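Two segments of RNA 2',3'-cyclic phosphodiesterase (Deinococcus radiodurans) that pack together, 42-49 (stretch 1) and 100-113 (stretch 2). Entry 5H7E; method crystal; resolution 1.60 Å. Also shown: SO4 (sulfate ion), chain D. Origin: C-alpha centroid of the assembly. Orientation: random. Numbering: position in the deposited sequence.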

# COMPACT_ATOMS: atom_id res chain seq x y z
N HIS A 42 -0.76 4.81 1.50
CA HIS A 42 -0.40 4.18 0.25
C HIS A 42 -1.24 2.92 0.12
O HIS A 42 -1.86 2.44 1.08
N VAL A 43 -1.28 2.39 -1.11
CA VAL A 43 -1.96 1.11 -1.40
C VAL A 43 -0.88 0.03 -1.57
O VAL A 43 -0.21 0.02 -2.60
N THR A 44 -0.66 -0.79 -0.54
CA THR A 44 0.43 -1.78 -0.60
C THR A 44 0.05 -2.93 -1.50
O THR A 44 -1.07 -3.46 -1.40
N LEU A 45 0.98 -3.37 -2.34
CA LEU A 45 0.79 -4.56 -3.17
C LEU A 45 1.59 -5.77 -2.65
O LEU A 45 1.12 -6.90 -2.80
N SER A 46 2.76 -5.55 -2.08
CA SER A 46 3.51 -6.64 -1.48
C SER A 46 4.51 -6.04 -0.50
O SER A 46 5.09 -4.98 -0.76
N TYR A 47 4.70 -6.72 0.62
CA TYR A 47 5.65 -6.29 1.65
C TYR A 47 6.76 -7.32 1.75
O TYR A 47 6.50 -8.51 1.86
N LEU A 48 8.00 -6.83 1.74
CA LEU A 48 9.22 -7.65 1.70
C LEU A 48 10.06 -7.30 2.91
O LEU A 48 10.84 -6.32 2.89
N PRO A 49 9.98 -8.08 3.98
CA PRO A 49 10.55 -7.63 5.26
C PRO A 49 12.05 -7.62 5.33
O PRO A 49 12.61 -6.94 6.20
N GLY A 100 -7.33 -4.17 -13.03
CA GLY A 100 -5.92 -4.51 -13.16
C GLY A 100 -5.16 -4.60 -11.86
O GLY A 100 -4.05 -5.17 -11.85
N LEU A 101 -5.71 -4.07 -10.77
CA LEU A 101 -4.88 -3.93 -9.55
C LEU A 101 -4.63 -5.28 -8.88
O LEU A 101 -3.50 -5.56 -8.45
N THR A 102 -5.67 -6.12 -8.73
CA THR A 102 -5.43 -7.47 -8.22
C THR A 102 -4.46 -8.25 -9.10
O THR A 102 -3.55 -8.91 -8.59
N GLU A 103 -4.64 -8.19 -10.42
CA GLU A 103 -3.74 -8.89 -11.32
C GLU A 103 -2.31 -8.40 -11.16
O GLU A 103 -1.38 -9.21 -11.11
N LEU A 104 -2.12 -7.11 -11.02
CA LEU A 104 -0.76 -6.58 -10.81
C LEU A 104 -0.18 -7.08 -9.50
O LEU A 104 0.97 -7.54 -9.45
N ALA A 105 -0.96 -7.03 -8.43
CA ALA A 105 -0.44 -7.51 -7.16
C ALA A 105 -0.10 -8.99 -7.21
O ALA A 105 0.94 -9.40 -6.66
N GLU A 106 -0.95 -9.81 -7.84
CA GLU A 106 -0.66 -11.23 -7.85
C GLU A 106 0.55 -11.55 -8.73
O GLU A 106 1.33 -12.46 -8.40
N ASN A 107 0.69 -10.85 -9.89
CA ASN A 107 1.88 -11.06 -10.73
C ASN A 107 3.14 -10.61 -10.00
O ASN A 107 4.20 -11.25 -10.12
N LEU A 108 3.05 -9.50 -9.26
CA LEU A 108 4.19 -9.02 -8.49
C LEU A 108 4.60 -10.04 -7.44
O LEU A 108 5.79 -10.40 -7.32
N ARG A 109 3.62 -10.53 -6.68
CA ARG A 109 3.93 -11.50 -5.63
C ARG A 109 4.52 -12.76 -6.22
O ARG A 109 5.46 -13.35 -5.65
N ALA A 110 3.98 -13.21 -7.36
CA ALA A 110 4.56 -14.38 -8.00
C ALA A 110 5.99 -14.11 -8.46
O ALA A 110 6.84 -15.00 -8.39
N GLY A 111 6.23 -12.92 -9.04
CA GLY A 111 7.57 -12.62 -9.51
C GLY A 111 8.57 -12.52 -8.38
O GLY A 111 9.73 -12.91 -8.54
N ILE A 112 8.15 -11.97 -7.26
CA ILE A 112 9.04 -11.85 -6.12
C ILE A 112 9.44 -13.24 -5.63
O ILE A 112 10.60 -13.48 -5.33
N ARG A 113 8.48 -14.14 -5.58
CA ARG A 113 8.70 -15.52 -5.15
C ARG A 113 9.64 -16.22 -6.11
O ARG A 113 10.52 -16.97 -5.70

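The strand-and-corner segment 42-49 lies along one side of helix 101-113, burying 418 Å² in all, and its principal bump is Leu45. At this residue the chain turns a corner, bringing its CA within 5.1 Å of the CA of Ala105. The CA-to-CB bond of Leu45 points sideways, but the side chain (chi1 m, chi2 p) carries its end into a hollow on the helix lined by Leu101, Leu104, Ala105 and Leu108. Leu45 CD2 lies 3.7 Å from Leu104 CG, 4.1 Å from Leu101 CD1 and 4.2 Å from Ala105 CB. Leu108 (t, p) points toward the strand and closes the hollow, with its CD2 3.8 Å from Leu45 CB. Before the corner, Val43 (t) makes a looser contact, its CG1 4.4 Å from Leu101 CD2.

From Ser46 to Leu48 the strand runs at 25° to the helix, their axes approaching to 9.5 Å. Ser46 and Leu48 point toward the helix, whereas the intervening Tyr47 points away, in the alternation usual for a strand. Ile112 (m, t) fills the wider gap here: its CD1 reaches to 3.5 Å from Ser46 OG, and its CG2 packs 3.9 Å from Leu48 CD2.

Arg109 supplies the polar clasp. Its CB starts sideways, but an extended chain (m, t, t) brings the guanidinium edge to the corner carbonyl, where NE donates to Leu45 O at 2.9 Å and NH2 to the same Leu45 O at 3.2 Å. Water 1 extends this link, donating to Thr44 O at 2.9 Å and accepting a weak hydrogen bond from Arg109 NH2, also at 2.9 Å. The sulfate, probably from the crystallisation liquor, sits apart from the helix, with its O4 3.1 Å from Thr44 OG1.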

# COMPACT_ATOMS: atom_id res chain seq x y z
CB HIS A 42 1.10 3.84 0.17
CG HIS A 42 1.56 3.08 1.34
ND1 HIS A 42 2.31 3.66 2.34
CD2 HIS A 42 1.42 1.79 1.66
CE1 HIS A 42 2.55 2.76 3.27
NE2 HIS A 42 1.99 1.62 2.90
CB VAL A 43 -2.81 1.19 -2.67
CG1 VAL A 43 -3.51 -0.16 -2.90
CG2 VAL A 43 -3.87 2.32 -2.63
CB THR A 44 0.71 -2.29 0.78
OG1 THR A 44 1.05 -1.18 1.60
CG2 THR A 44 1.94 -3.30 0.78
CB LEU A 45 1.22 -4.27 -4.62
CG LEU A 45 0.22 -3.44 -5.46
CD1 LEU A 45 0.24 -2.02 -5.17
CD2 LEU A 45 0.46 -3.66 -6.97
CB SER A 46 4.27 -7.45 -2.54
OG SER A 46 4.85 -8.59 -1.90
CB TYR A 47 4.90 -6.13 2.98
CG TYR A 47 5.79 -5.93 4.15
CD1 TYR A 47 6.63 -4.86 4.23
CD2 TYR A 47 5.81 -6.86 5.19
CE1 TYR A 47 7.48 -4.69 5.30
CE2 TYR A 47 6.64 -6.69 6.29
CZ TYR A 47 7.47 -5.63 6.31
OH TYR A 47 8.31 -5.47 7.42
CB LEU A 48 9.99 -7.36 0.40
CG LEU A 48 9.27 -7.66 -0.93
CD1 LEU A 48 8.22 -6.65 -1.32
CD2 LEU A 48 10.30 -7.66 -2.04
CB PRO A 49 9.97 -8.64 6.26
CG PRO A 49 9.60 -9.84 5.43
CD PRO A 49 9.16 -9.30 4.11
CB LEU A 101 -5.53 -2.95 -8.59
CG LEU A 101 -4.75 -2.75 -7.26
CD1 LEU A 101 -3.35 -2.19 -7.50
CD2 LEU A 101 -5.55 -1.77 -6.49
CB THR A 102 -6.72 -8.25 -8.06
OG1 THR A 102 -7.51 -7.55 -7.08
CG2 THR A 102 -6.42 -9.70 -7.59
CB GLU A 103 -4.23 -8.69 -12.77
CG GLU A 103 -3.25 -8.75 -13.91
CD GLU A 103 -3.87 -8.31 -15.28
OE1 GLU A 103 -5.07 -8.01 -15.37
OE2 GLU A 103 -3.16 -8.27 -16.28
CB LEU A 104 -0.78 -5.06 -10.84
CG LEU A 104 0.59 -4.38 -10.55
CD1 LEU A 104 1.61 -4.75 -11.61
CD2 LEU A 104 0.31 -2.87 -10.59
CB ALA A 105 -1.45 -7.24 -6.05
CB GLU A 106 -1.89 -12.03 -8.31
CG GLU A 106 -3.08 -11.83 -7.37
CD GLU A 106 -2.87 -12.42 -5.96
OE1 GLU A 106 -3.73 -12.17 -5.09
OE2 GLU A 106 -1.87 -13.13 -5.71
CB ASN A 107 1.78 -10.26 -12.03
CG ASN A 107 0.95 -10.96 -13.11
OD1 ASN A 107 1.47 -11.30 -14.15
ND2 ASN A 107 -0.31 -11.14 -12.87
CB LEU A 108 3.77 -7.67 -7.88
CG LEU A 108 4.82 -6.96 -7.12
CD1 LEU A 108 5.92 -6.47 -8.13
CD2 LEU A 108 4.15 -5.79 -6.41
CB ARG A 109 2.64 -11.80 -4.82
CG ARG A 109 2.23 -10.59 -4.01
CD ARG A 109 0.82 -10.82 -3.48
NE ARG A 109 0.42 -9.71 -2.62
CZ ARG A 109 -0.38 -9.84 -1.56
NH1 ARG A 109 -0.92 -11.05 -1.27
NH2 ARG A 109 -0.63 -8.76 -0.82
CB ALA A 110 3.69 -14.83 -9.18
CB ILE A 112 8.40 -11.05 -4.98
CG1 ILE A 112 8.14 -9.62 -5.43
CG2 ILE A 112 9.30 -11.04 -3.76
CD1 ILE A 112 7.27 -8.85 -4.47
CB ARG A 113 7.37 -16.25 -5.14
CG ARG A 113 7.33 -17.61 -4.46
CD ARG A 113 5.88 -18.10 -4.29
NE ARG A 113 4.93 -16.98 -4.30
CZ ARG A 113 3.65 -17.04 -3.93
NH1 ARG A 113 3.13 -18.16 -3.46
NH2 ARG A 113 2.91 -15.94 -4.00
S SO4 D . -0.79 -1.68 5.12
O1 SO4 D . 0.37 -2.06 5.89
O2 SO4 D . -1.97 -2.20 5.83
O3 SO4 D . -0.73 -0.23 5.03
O4 SO4 D . -0.78 -2.24 3.82
O HOH W 1 -0.60 -5.98 -0.02